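Local coordinates for protein MIPZ (Caulobacter crescentus, PDB 2XJ9) that probably hydrolyses ATP as a dimerising, nucleoid-binding P-loop ATPase that inhibits cell division and so positions the division plane, at residues Phe140-Thr145 and Pro156-Leu161; Met179-Leu184 and Val210-Gly215. The protein carries 1 engineered substitution. All coordinates share one frame; numbering follows the deposited sequence.

Interaction 1: residues Phe140-Thr145 and Pro156-Leu161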
loop_
_atom_site.group_PDB
_atom_site.type_symbol
_atom_site.label_atom_id
_atom_site.label_comp_id
_atom_site.label_asym_id
_atom_site.label_seq_id
_atom_site.Cartn_x
_atom_site.Cartn_y
_atom_site.Cartn_z
ATOM N N PHE A 140 9.360 4.821 -5.581
ATOM C CA PHE A 140 10.634 4.604 -6.220
ATOM C C PHE A 140 11.753 4.258 -5.248
ATOM O O PHE A 140 12.748 3.653 -5.633
ATOM C CB PHE A 140 11.038 5.827 -7.013
ATOM C CG PHE A 140 12.327 5.655 -7.755
ATOM C CD1 PHE A 140 13.515 6.130 -7.238
ATOM C CD2 PHE A 140 12.353 5.016 -8.972
ATOM C CE1 PHE A 140 14.695 5.980 -7.933
ATOM C CE2 PHE A 140 13.534 4.865 -9.662
ATOM C CZ PHE A 140 14.700 5.337 -9.144
ATOM N N ASP A 141 11.599 4.646 -3.988
ATOM C CA ASP A 141 12.684 4.485 -3.019
ATOM C C ASP A 141 12.912 3.034 -2.596
ATOM O O ASP A 141 13.912 2.718 -1.956
ATOM C CB ASP A 141 12.404 5.329 -1.783
ATOM C CG ASP A 141 13.591 5.399 -0.858
ATOM O OD1 ASP A 141 13.421 5.096 0.347
ATOM O OD2 ASP A 141 14.691 5.758 -1.337
ATOM N N MET A 142 11.966 2.157 -2.928
ATOM C CA MET A 142 12.126 0.720 -2.689
ATOM C C MET A 142 12.789 0.018 -3.878
ATOM O O MET A 142 13.242 -1.132 -3.767
ATOM C CB MET A 142 10.789 0.058 -2.313
ATOM C CG MET A 142 10.277 0.502 -0.927
ATOM S SD MET A 142 11.447 0.084 0.411
ATOM C CE MET A 142 11.321 -1.713 0.426
ATOM N N LEU A 143 12.870 0.718 -5.007
ATOM C CA LEU A 143 13.667 0.211 -6.125
ATOM C C LEU A 143 15.111 0.749 -6.134
ATOM O O LEU A 143 16.048 -0.017 -6.296
ATOM C CB LEU A 143 12.947 0.445 -7.457
ATOM C CG LEU A 143 11.527 -0.140 -7.475
ATOM C CD1 LEU A 143 10.735 0.320 -8.659
ATOM C CD2 LEU A 143 11.572 -1.661 -7.431
ATOM N N GLY A 144 15.294 2.046 -5.922
ATOM C CA GLY A 144 16.611 2.642 -5.985
ATOM C C GLY A 144 16.742 3.912 -5.166
ATOM O O GLY A 144 15.791 4.686 -5.028
ATOM N N THR A 145 17.930 4.131 -4.619
ATOM C CA THR A 145 18.184 5.283 -3.785
ATOM C C THR A 145 18.683 6.477 -4.586
ATOM O O THR A 145 19.695 6.391 -5.284
ATOM C CB THR A 145 19.182 4.952 -2.700
ATOM O OG1 THR A 145 18.463 4.511 -1.537
ATOM C CG2 THR A 145 20.030 6.190 -2.368
ATOM N N PRO A 156 21.060 0.626 -6.171
ATOM C CA PRO A 156 19.846 -0.182 -6.089
ATOM C C PRO A 156 19.361 -0.186 -4.656
ATOM O O PRO A 156 20.114 0.222 -3.774
ATOM C CB PRO A 156 20.339 -1.582 -6.472
ATOM C CG PRO A 156 21.547 -1.338 -7.275
ATOM C CD PRO A 156 22.208 -0.163 -6.644
ATOM N N SER A 157 18.145 -0.669 -4.428
ATOM C CA SER A 157 17.538 -0.605 -3.109
ATOM C C SER A 157 16.743 -1.851 -2.736
ATOM O O SER A 157 16.506 -2.724 -3.568
ATOM C CB SER A 157 16.642 0.629 -3.007
ATOM O OG SER A 157 16.086 0.715 -1.715
ATOM N N LEU A 158 16.316 -1.895 -1.480
ATOM C CA LEU A 158 15.761 -3.092 -0.844
ATOM C C LEU A 158 15.067 -4.118 -1.742
ATOM O O LEU A 158 15.338 -5.314 -1.640
ATOM C CB LEU A 158 14.808 -2.689 0.287
ATOM C CG LEU A 158 15.248 -2.960 1.727
ATOM C CD1 LEU A 158 16.752 -2.824 1.902
ATOM C CD2 LEU A 158 14.506 -2.024 2.672
ATOM N N TYR A 159 14.150 -3.669 -2.589
ATOM C CA TYR A 159 13.344 -4.603 -3.357
ATOM C C TYR A 159 14.055 -5.044 -4.623
ATOM O O TYR A 159 13.869 -6.173 -5.088
ATOM C CB TYR A 159 11.990 -4.010 -3.710
ATOM C CG TYR A 159 11.181 -4.938 -4.558
ATOM C CD1 TYR A 159 10.648 -6.089 -4.029
ATOM C CD2 TYR A 159 10.970 -4.682 -5.890
ATOM C CE1 TYR A 159 9.909 -6.957 -4.801
ATOM C CE2 TYR A 159 10.229 -5.547 -6.680
ATOM C CZ TYR A 159 9.700 -6.687 -6.130
ATOM O OH TYR A 159 8.959 -7.564 -6.904
ATOM N N SER A 160 14.858 -4.152 -5.195
ATOM C CA SER A 160 15.700 -4.520 -6.327
ATOM C C SER A 160 16.482 -5.737 -5.943
ATOM O O SER A 160 16.516 -6.704 -6.686
ATOM C CB SER A 160 16.673 -3.406 -6.679
ATOM O OG SER A 160 16.071 -2.491 -7.565
ATOM N N LEU A 161 17.096 -5.687 -4.761
ATOM C CA LEU A 161 17.891 -6.820 -4.256
ATOM C C LEU A 161 17.059 -8.092 -4.087
ATOM O O LEU A 161 17.513 -9.181 -4.411
ATOM C CB LEU A 161 18.589 -6.478 -2.937
ATOM C CG LEU A 161 19.426 -5.198 -2.926
ATOM C CD1 LEU A 161 19.945 -4.897 -1.522
ATOM C CD2 LEU A 161 20.560 -5.313 -3.939
#
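Y159 meets M142 and L143 through successive atoms of its side chain. Its CB lies 3.1 Å from M142 O, the oxygen that also accepts Y159 N in a 2.9 Å bond. CG is anti to the backbone N (chi1 177°), and farther out CD2 has L143 CD2 3.4 Å away, in the ring plane at the edge. The tip leaves the contact: OH is hydrogen-bonded to H123 and T131. In this P-loop ATPase the two segments come together where the short antiparallel strands 144-145 and 155-156 pair, G144 facing P156 in a non-hydrogen-bonded pair, with helix 158-168 following soon after. L143 O takes S160 OG at 2.8 Å and, more weakly, S157 N. S157 OG, anti to its own backbone N, donates to D141 O at 3.0 Å, tilted moderately from the carbonyl plane. An alanine in place of S157 would probably leave D141 O without this donor and lose one tie between the turn and the helix start. M142 CE lies 3.6 Å from L158 CB. Beyond this pair is the dimer partner: D141 OD2 forms a salt bridge with R50 of the second subunit, whose Q45 packs on M142.

Interaction 2: residues Met179-Leu184 and Val210-Gly215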
loop_
_atom_site.group_PDB
_atom_site.type_symbol
_atom_site.label_atom_id
_atom_site.label_comp_id
_atom_site.label_asym_id
_atom_site.label_seq_id
_atom_site.Cartn_x
_atom_site.Cartn_y
_atom_site.Cartn_z
ATOM N N MET A 179 14.743 -14.954 -16.093
ATOM C CA MET A 179 13.531 -14.319 -15.592
ATOM C C MET A 179 13.303 -12.975 -16.270
ATOM O O MET A 179 14.194 -12.129 -16.291
ATOM C CB MET A 179 13.661 -14.090 -14.097
ATOM C CG MET A 179 12.476 -14.521 -13.304
ATOM S SD MET A 179 12.911 -14.367 -11.575
ATOM C CE MET A 179 13.075 -12.593 -11.480
ATOM N N ASP A 180 12.115 -12.779 -16.831
ATOM C CA ASP A 180 11.714 -11.463 -17.324
ATOM C C ASP A 180 11.237 -10.582 -16.136
ATOM O O ASP A 180 10.511 -11.052 -15.240
ATOM C CB ASP A 180 10.618 -11.629 -18.390
ATOM C CG ASP A 180 10.503 -10.430 -19.329
ATOM O OD1 ASP A 180 9.555 -10.433 -20.153
ATOM O OD2 ASP A 180 11.351 -9.503 -19.249
ATOM N N TRP A 181 11.668 -9.323 -16.102
ATOM C CA TRP A 181 11.237 -8.432 -15.036
ATOM C C TRP A 181 10.667 -7.141 -15.610
ATOM O O TRP A 181 11.382 -6.386 -16.270
ATOM C CB TRP A 181 12.380 -8.138 -14.072
ATOM C CG TRP A 181 11.931 -7.338 -12.891
ATOM C CD1 TRP A 181 10.641 -7.107 -12.498
ATOM C CD2 TRP A 181 12.766 -6.630 -11.953
ATOM N NE1 TRP A 181 10.625 -6.306 -11.370
ATOM C CE2 TRP A 181 11.914 -5.998 -11.024
ATOM C CE3 TRP A 181 14.150 -6.470 -11.810
ATOM C CZ2 TRP A 181 12.397 -5.247 -9.982
ATOM C CZ3 TRP A 181 14.625 -5.714 -10.771
ATOM C CH2 TRP A 181 13.755 -5.113 -9.870
ATOM N N VAL A 182 9.381 -6.894 -15.368
ATOM C CA VAL A 182 8.725 -5.696 -15.906
ATOM C C VAL A 182 8.194 -4.745 -14.845
ATOM O O VAL A 182 7.347 -5.117 -14.052
ATOM C CB VAL A 182 7.530 -6.082 -16.771
ATOM C CG1 VAL A 182 6.702 -4.879 -17.081
ATOM C CG2 VAL A 182 8.005 -6.745 -18.042
ATOM N N VAL A 183 8.678 -3.514 -14.839
ATOM C CA VAL A 183 8.161 -2.486 -13.937
ATOM C C VAL A 183 7.176 -1.566 -14.658
ATOM O O VAL A 183 7.572 -0.837 -15.558
ATOM C CB VAL A 183 9.280 -1.571 -13.450
ATOM C CG1 VAL A 183 8.688 -0.412 -12.724
ATOM C CG2 VAL A 183 10.227 -2.304 -12.559
ATOM N N LEU A 184 5.900 -1.572 -14.285
ATOM C CA LEU A 184 4.981 -0.622 -14.909
ATOM C C LEU A 184 4.389 0.370 -13.944
ATOM O O LEU A 184 4.217 0.073 -12.790
ATOM C CB LEU A 184 3.907 -1.323 -15.735
ATOM C CG LEU A 184 2.994 -2.424 -15.206
ATOM C CD1 LEU A 184 3.755 -3.278 -14.286
ATOM C CD2 LEU A 184 1.806 -1.787 -14.516
ATOM N N VAL A 210 19.838 -2.500 -13.113
ATOM C CA VAL A 210 19.205 -3.586 -12.362
ATOM C C VAL A 210 18.562 -4.652 -13.236
ATOM O O VAL A 210 18.252 -5.742 -12.771
ATOM C CB VAL A 210 18.148 -3.040 -11.363
ATOM C CG1 VAL A 210 17.240 -4.161 -10.871
ATOM C CG2 VAL A 210 18.833 -2.340 -10.199
ATOM N N GLY A 211 18.345 -4.328 -14.499
ATOM C CA GLY A 211 17.847 -5.311 -15.437
ATOM C C GLY A 211 16.349 -5.586 -15.430
ATOM O O GLY A 211 15.897 -6.746 -15.431
ATOM N N PHE A 212 15.558 -4.522 -15.439
ATOM C CA PHE A 212 14.161 -4.681 -15.783
ATOM C C PHE A 212 13.842 -3.820 -16.999
ATOM O O PHE A 212 14.662 -2.997 -17.425
ATOM C CB PHE A 212 13.242 -4.367 -14.601
ATOM C CG PHE A 212 13.415 -3.002 -14.041
ATOM C CD1 PHE A 212 14.096 -2.810 -12.857
ATOM C CD2 PHE A 212 12.878 -1.899 -14.698
ATOM C CE1 PHE A 212 14.254 -1.539 -12.336
ATOM C CE2 PHE A 212 13.028 -0.623 -14.182
ATOM C CZ PHE A 212 13.718 -0.441 -12.998
ATOM N N ARG A 213 12.664 -4.039 -17.565
ATOM C CA ARG A 213 12.190 -3.231 -18.653
ATOM C C ARG A 213 10.836 -2.637 -18.299
ATOM O O ARG A 213 9.990 -3.285 -17.697
ATOM C CB ARG A 213 12.096 -4.064 -19.920
ATOM C CG ARG A 213 11.417 -5.388 -19.733
ATOM C CD ARG A 213 11.148 -6.069 -21.057
ATOM N NE ARG A 213 10.252 -7.202 -20.875
ATOM C CZ ARG A 213 8.978 -7.211 -21.252
ATOM N NH1 ARG A 213 8.459 -6.156 -21.852
ATOM N NH2 ARG A 213 8.225 -8.279 -21.044
ATOM N N ILE A 214 10.640 -1.388 -18.676
ATOM C CA ILE A 214 9.432 -0.686 -18.309
ATOM C C ILE A 214 8.250 -1.081 -19.190
ATOM O O ILE A 214 8.363 -1.171 -20.411
ATOM C CB ILE A 214 9.650 0.831 -18.354
ATOM C CG1 ILE A 214 10.820 1.206 -17.454
ATOM C CG2 ILE A 214 8.389 1.558 -17.946
ATOM C CD1 ILE A 214 11.449 2.510 -17.809
ATOM N N GLY A 215 7.116 -1.342 -18.554
ATOM C CA GLY A 215 5.895 -1.632 -19.273
ATOM C C GLY A 215 4.945 -0.443 -19.239
ATOM O O GLY A 215 5.178 0.551 -18.524
#
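F212 and R213 both set CG between the backbone N and the carbonyl carbon (chi1 57° and 47°), which puts F212 CG beside V183 CG2 and R213 CG near W181 O; from there the arginine chain, extended from CG to NE, reaches D180. The strands carrying them are parallel neighbours joined through helix 194-210, a beta-alpha-beta crossover at the edge of the seven-stranded sheet, where 213-215 is the outermost strand within the chain. Backbone evidence for the pairing is R213 N to W181 O at 3.0 Å and V183 N to R213 O at 3.2 Å.

On one side of the sheet, the edge of the F212 ring faces the six-membered ring of W181, a T-shaped pair with centroids 4.9 Å apart and planes at 69°. V183 CG2 sits over the F212 face, 3.5 Å from the centroid, a CH-pi contact. W181 NE1 is hydrogen-bonded to T131 OG1 on strand 128-134.

On the other side, R213 grips D180 side-on: NH2 reaches OD1 at 2.7 Å and NE reaches OD2 at 3.0 Å. Both acceptors lie close to the guanidinium plane, and the carboxylate is nearly coplanar with it, so the two bonds should restrict rotation of either group. R213 NH2 also donates to S263 O. V182 CG2 covers one face of the R213 guanidinium, 3.3 Å above the plane and over its centre.

In the fold
From the N terminus, the chain passes through strand 128-134 before interaction 1 closes a loop between 140-145 and 156-161. Helix 158-168 then leads to strand 180-186, and interaction 2 closes a second, longer loop around helix 194-210. The two loops neither nest nor cross; they stand in series, with centres about 13 Å apart. Contact between them is nevertheless direct: Y159 CE2 packs 4.0 Å from W181 CZ2, and S160 OG lies 3.8 Å from V210 CG2. Interaction 1 thus ties the start of helix 158-168 to the turn near the dimer partner, while interaction 2 joins the edge strand to the main parallel sheet that this helix packs against.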